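Local coordinates for exopolyphosphatase (Cytophaga hutchinsonii, PDB 3MDQ), which probably hydrolyses inorganic polyphosphate from its chain ends, releasing orthophosphate, as a member of the Ppx/GppA phosphatase family with the actin-like ATPase fold, at residues F65-I68 / L69-A73; Q164-I167 / D168-V172. One frame throughout, in Å; residues are numbered along the deposited sequence.

How the contacts relate
Both contacts are the last turns of a helix, and each is built from side chains and carbonyls three to five residues apart. Contact 1 closes helix 52-71, which packs on the sheet that includes strands 5-11, 15-24 and 27-37; contact 2 closes the short helix 163-169, in the half of the fold that carries the other sheet. They lie on different helices, their nearest atoms about 17 Å apart. Both are partly buried: Phe65 and Leu69 face inward in contact 1, Leu166 and the polar Gln164 in contact 2. Contact 1 relies on a salt bridge and a histidine bonded to a carbonyl, whereas contact 2 has a weaker amide-carboxylate bond, bridging waters and a bound sulfate.

Contact 1 (F65-I68 / L69-A73); sequences FRVI and LDEHA
Arg66 reaches one turn along helix 52-71 to grip Asp70. From CB, which points away from the following turn, its CG lies anti to the backbone N (chi1 172°) and the chain then bends at chi2, which brings the guanidinium edge to the acid. Arg66 CG passes Asp70 OD2 at 3.6 Å and Arg66 CD passes it at 3.7 Å, before Arg66 NE gives Asp70 OD2 a nearly straight hydrogen bond of 2.8 Å. Arg66 NH2 bonds Asp70 OD1 at 3.0 Å on a more bent path. The guanidinium thus holds the carboxylate side-on, with one nitrogen to each oxygen, both met on their syn sides although the two planes are 56° apart. NH1, turned away from the acid, is taken by the carbonyl of Val102.

On another side of the helix, His72 uses ND1 to bond Ile68 O at 3.0 Å, with the carbonyl oxygen lying in the ring plane. The same oxygen receives only a weak bond from His72 N, so the imidazole supplements the backbone where the helix is ending. Ala73, with positive phi, is the C' residue of the Schellman motif that terminates it. Phe65 and Leu69 suit the buried side, both resting on Ile9 of strand 5-11, while Ile68 packs on strands 15-24 and 27-37.

Paired i to i+4, the opposite charges of Arg66 and Asp70 probably steady the final turn, and the histidine satisfies a carbonyl that regular helix bonding serves poorly.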
loop_
_atom_site.group_PDB
_atom_site.type_symbol
_atom_site.label_atom_id
_atom_site.label_comp_id
_atom_site.label_asym_id
_atom_site.label_seq_id
_atom_site.Cartn_x
_atom_site.Cartn_y
_atom_site.Cartn_z
ATOM N N PHE A 65 -16.932 7.717 6.359
ATOM C CA PHE A 65 -16.001 7.376 7.421
ATOM C C PHE A 65 -16.272 8.198 8.686
ATOM O O PHE A 65 -16.178 7.683 9.792
ATOM C CB PHE A 65 -14.550 7.619 6.968
ATOM C CG PHE A 65 -13.967 6.529 6.054
ATOM C CD1 PHE A 65 -14.732 5.475 5.522
ATOM C CD2 PHE A 65 -12.639 6.618 5.663
ATOM C CE1 PHE A 65 -14.133 4.491 4.697
ATOM C CE2 PHE A 65 -12.056 5.619 4.839
ATOM C CZ PHE A 65 -12.794 4.590 4.379
ATOM N N ARG A 66 -16.624 9.472 8.525
ATOM C CA ARG A 66 -16.939 10.321 9.672
ATOM C C ARG A 66 -18.141 9.746 10.438
ATOM O O ARG A 66 -18.108 9.670 11.686
ATOM C CB ARG A 66 -17.195 11.749 9.212
ATOM C CG ARG A 66 -17.716 12.687 10.301
ATOM C CD ARG A 66 -16.676 13.125 11.307
ATOM N NE ARG A 66 -17.270 13.457 12.604
ATOM C CZ ARG A 66 -16.943 14.467 13.411
ATOM N NH1 ARG A 66 -16.142 15.453 13.039
ATOM N NH2 ARG A 66 -17.521 14.530 14.598
ATOM N N VAL A 67 -19.169 9.281 9.717
ATOM C CA VAL A 67 -20.288 8.644 10.401
ATOM C C VAL A 67 -19.813 7.452 11.225
ATOM O O VAL A 67 -20.219 7.273 12.349
ATOM C CB VAL A 67 -21.397 8.176 9.432
ATOM C CG1 VAL A 67 -22.424 7.311 10.184
ATOM C CG2 VAL A 67 -22.081 9.382 8.772
ATOM N N ILE A 68 -18.988 6.600 10.624
ATOM C CA ILE A 68 -18.531 5.387 11.326
ATOM C C ILE A 68 -17.693 5.758 12.562
ATOM O O ILE A 68 -17.837 5.175 13.628
ATOM C CB ILE A 68 -17.735 4.455 10.386
ATOM C CG1 ILE A 68 -18.607 3.943 9.243
ATOM C CG2 ILE A 68 -17.153 3.294 11.202
ATOM C CD1 ILE A 68 -17.873 3.358 8.079
ATOM N N LEU A 69 -16.840 6.761 12.431
ATOM C CA LEU A 69 -16.062 7.252 13.580
ATOM C C LEU A 69 -16.986 7.688 14.722
ATOM O O LEU A 69 -16.781 7.368 15.898
ATOM C CB LEU A 69 -15.168 8.420 13.138
ATOM C CG LEU A 69 -13.967 8.030 12.327
ATOM C CD1 LEU A 69 -13.342 9.312 11.668
ATOM C CD2 LEU A 69 -12.892 7.329 13.192
ATOM N N ASP A 70 -17.991 8.475 14.372
ATOM C CA ASP A 70 -18.937 8.961 15.342
ATOM C C ASP A 70 -19.752 7.835 15.975
ATOM O O ASP A 70 -20.033 7.856 17.188
ATOM C CB ASP A 70 -19.878 10.006 14.699
ATOM C CG ASP A 70 -19.149 11.310 14.361
ATOM O OD1 ASP A 70 -18.201 11.651 15.135
ATOM O OD2 ASP A 70 -19.497 11.957 13.343
ATOM N N GLU A 71 -20.106 6.843 15.163
ATOM C CA GLU A 71 -20.880 5.685 15.661
ATOM C C GLU A 71 -20.073 4.855 16.659
ATOM O O GLU A 71 -20.653 4.053 17.385
ATOM C CB GLU A 71 -21.327 4.802 14.502
ATOM C CG GLU A 71 -22.526 5.342 13.831
ATOM C CD GLU A 71 -22.890 4.703 12.490
ATOM O OE1 GLU A 71 -22.058 3.985 11.896
ATOM O OE2 GLU A 71 -24.021 4.984 12.036
ATOM N N HIS A 72 -18.742 5.039 16.692
ATOM C CA HIS A 72 -17.864 4.338 17.628
ATOM C C HIS A 72 -17.263 5.295 18.654
ATOM O O HIS A 72 -16.305 4.956 19.367
ATOM C CB HIS A 72 -16.798 3.548 16.854
ATOM C CG HIS A 72 -17.365 2.382 16.124
ATOM N ND1 HIS A 72 -17.898 2.488 14.860
ATOM C CD2 HIS A 72 -17.552 1.090 16.505
ATOM C CE1 HIS A 72 -18.370 1.309 14.484
ATOM N NE2 HIS A 72 -18.130 0.439 15.443
ATOM N N ALA A 73 -17.831 6.498 18.755
ATOM C CA ALA A 73 -17.383 7.493 19.734
ATOM C C ALA A 73 -15.886 7.739 19.737
ATOM O O ALA A 73 -15.266 7.911 20.802
ATOM C CB ALA A 73 -17.860 7.096 21.144
#

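Contact 2 (Q164-I167 / D168-V172); sequences QRLI and DRFHV. With SO4 (sulfate ion), chain G.
The Phe170 ring meets Leu166 across the last turn, Leu166 CD2 approaching Phe170 CE2 at 4.3 Å, while Arg169 CG lies over one face, 3.2 Å above the plane and displaced toward the rim. Phe170 also meets Tyr187 of helix 178-191 edge-to-face, so the aromatic ring joins the helix end to its neighbour. CE2 in turn lies at the edge of the Arg169 guanidinium. The His171 ring carries a sulfate at its edge: NE2 donates to O2 in the ring plane at 2.7 Å, and Asp174 N is a second donor to this ion, probably from the crystallisation liquor.

One turn back, the amide of Gln164 and the carboxylate of Asp168 are tilted 38° apart. With its chain doubled back at chi2 (72°), Gln164 brings NE2 to OD1 of Asp168 in a weak bond of 3.1 Å. Arg165 instead turns away to Glu160 and Gly141.

Phe170 N still bonds Leu166 O at 3.1 Å, but the chain then leaves the helix. Ile167 O instead takes a bond from water 1, which also accepts from Val172 N, and a weak one from water 2, which donates to Asp168 OD1 as well, so that solvent continues the hydrogen bonding where the helix stops.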
loop_
_atom_site.group_PDB
_atom_site.type_symbol
_atom_site.label_atom_id
_atom_site.label_comp_id
_atom_site.label_asym_id
_atom_site.label_seq_id
_atom_site.Cartn_x
_atom_site.Cartn_y
_atom_site.Cartn_z
ATOM N N GLN A 164 -1.097 3.382 -10.590
ATOM C CA GLN A 164 -1.900 4.339 -11.381
ATOM C C GLN A 164 -0.990 5.216 -12.231
ATOM O O GLN A 164 -1.303 5.502 -13.396
ATOM C CB GLN A 164 -2.790 5.195 -10.458
ATOM C CG GLN A 164 -3.689 6.208 -11.192
ATOM C CD GLN A 164 -4.826 5.513 -11.907
ATOM O OE1 GLN A 164 -5.757 5.045 -11.253
ATOM N NE2 GLN A 164 -4.732 5.383 -13.229
ATOM N N ARG A 165 0.135 5.652 -11.661
ATOM C CA ARG A 165 1.095 6.434 -12.442
ATOM C C ARG A 165 1.662 5.629 -13.586
ATOM O O ARG A 165 1.765 6.149 -14.686
ATOM C CB ARG A 165 2.251 6.930 -11.572
ATOM C CG ARG A 165 1.851 7.873 -10.464
ATOM C CD ARG A 165 3.156 8.364 -9.764
ATOM N NE ARG A 165 2.884 9.216 -8.626
ATOM C CZ ARG A 165 2.812 10.550 -8.679
ATOM N NH1 ARG A 165 2.943 11.188 -9.835
ATOM N NH2 ARG A 165 2.597 11.232 -7.571
ATOM N N LEU A 166 2.018 4.374 -13.343
ATOM C CA LEU A 166 2.639 3.536 -14.366
ATOM C C LEU A 166 1.695 3.324 -15.534
ATOM O O LEU A 166 2.119 3.507 -16.688
ATOM C CB LEU A 166 3.067 2.195 -13.807
ATOM C CG LEU A 166 4.173 2.242 -12.741
ATOM C CD1 LEU A 166 4.484 0.836 -12.268
ATOM C CD2 LEU A 166 5.430 3.008 -13.208
ATOM N N ILE A 167 0.418 2.985 -15.284
ATOM C CA ILE A 167 -0.495 2.685 -16.378
ATOM C C ILE A 167 -0.950 3.964 -17.107
ATOM O O ILE A 167 -1.436 3.892 -18.241
ATOM C CB ILE A 167 -1.714 1.841 -15.967
ATOM C CG1 ILE A 167 -2.636 2.571 -14.990
ATOM C CG2 ILE A 167 -1.243 0.483 -15.384
ATOM C CD1 ILE A 167 -3.805 1.785 -14.575
ATOM N N ASP A 168 -0.820 5.129 -16.480
ATOM C CA ASP A 168 -1.175 6.382 -17.140
ATOM C C ASP A 168 -0.040 6.961 -17.929
ATOM O O ASP A 168 -0.279 7.633 -18.940
ATOM C CB ASP A 168 -1.643 7.419 -16.105
ATOM C CG ASP A 168 -3.014 7.120 -15.562
ATOM O OD1 ASP A 168 -3.687 6.168 -16.019
ATOM O OD2 ASP A 168 -3.439 7.896 -14.679
ATOM N N ARG A 169 1.193 6.755 -17.479
ATOM C CA ARG A 169 2.339 7.340 -18.150
ATOM C C ARG A 169 2.816 6.504 -19.308
ATOM O O ARG A 169 3.395 7.067 -20.262
ATOM C CB ARG A 169 3.469 7.609 -17.166
ATOM C CG ARG A 169 4.201 6.455 -16.706
ATOM C CD ARG A 169 4.936 6.780 -15.344
ATOM N NE ARG A 169 5.449 8.158 -15.300
ATOM C CZ ARG A 169 6.571 8.564 -15.874
ATOM N NH1 ARG A 169 7.321 7.698 -16.550
ATOM N NH2 ARG A 169 6.947 9.846 -15.787
ATOM N N PHE A 170 2.547 5.193 -19.244
ATOM C CA PHE A 170 2.938 4.247 -20.269
ATOM C C PHE A 170 1.664 3.594 -20.832
ATOM O O PHE A 170 0.648 3.486 -20.130
ATOM C CB PHE A 170 3.839 3.179 -19.708
ATOM C CG PHE A 170 5.126 3.693 -19.103
ATOM C CD1 PHE A 170 6.077 4.307 -19.910
ATOM C CD2 PHE A 170 5.388 3.570 -17.786
ATOM C CE1 PHE A 170 7.276 4.775 -19.364
ATOM C CE2 PHE A 170 6.578 4.089 -17.238
ATOM C CZ PHE A 170 7.523 4.645 -18.053
ATOM N N HIS A 171 1.712 3.214 -22.097
ATOM C CA HIS A 171 0.637 2.418 -22.702
ATOM C C HIS A 171 1.002 0.941 -22.606
ATOM O O HIS A 171 1.779 0.405 -23.427
ATOM C CB HIS A 171 0.411 2.806 -24.140
ATOM C CG HIS A 171 -0.670 2.010 -24.806
ATOM N ND1 HIS A 171 -0.827 1.959 -26.177
ATOM C CD2 HIS A 171 -1.629 1.205 -24.288
ATOM C CE1 HIS A 171 -1.854 1.178 -26.468
ATOM N NE2 HIS A 171 -2.353 0.703 -25.341
ATOM N N VAL A 172 0.436 0.269 -21.598
ATOM C CA VAL A 172 0.614 -1.163 -21.441
ATOM C C VAL A 172 -0.577 -1.809 -22.138
ATOM O O VAL A 172 -1.715 -1.424 -21.915
ATOM C CB VAL A 172 0.592 -1.556 -19.963
ATOM C CG1 VAL A 172 0.820 -3.053 -19.835
ATOM C CG2 VAL A 172 1.673 -0.708 -19.182
HETATM S S SO4 G . -4.577 -2.200 -26.064
HETATM O O1 SO4 G . -4.041 -1.545 -27.266
HETATM O O2 SO4 G . -4.210 -1.282 -24.967
HETATM O O3 SO4 G . -4.091 -3.536 -25.959
HETATM O O4 SO4 G . -6.040 -2.275 -26.135
HETATM O O HOH W 1 -1.618 1.452 -19.850
HETATM O O HOH W 2 -4.747 4.423 -18.227
#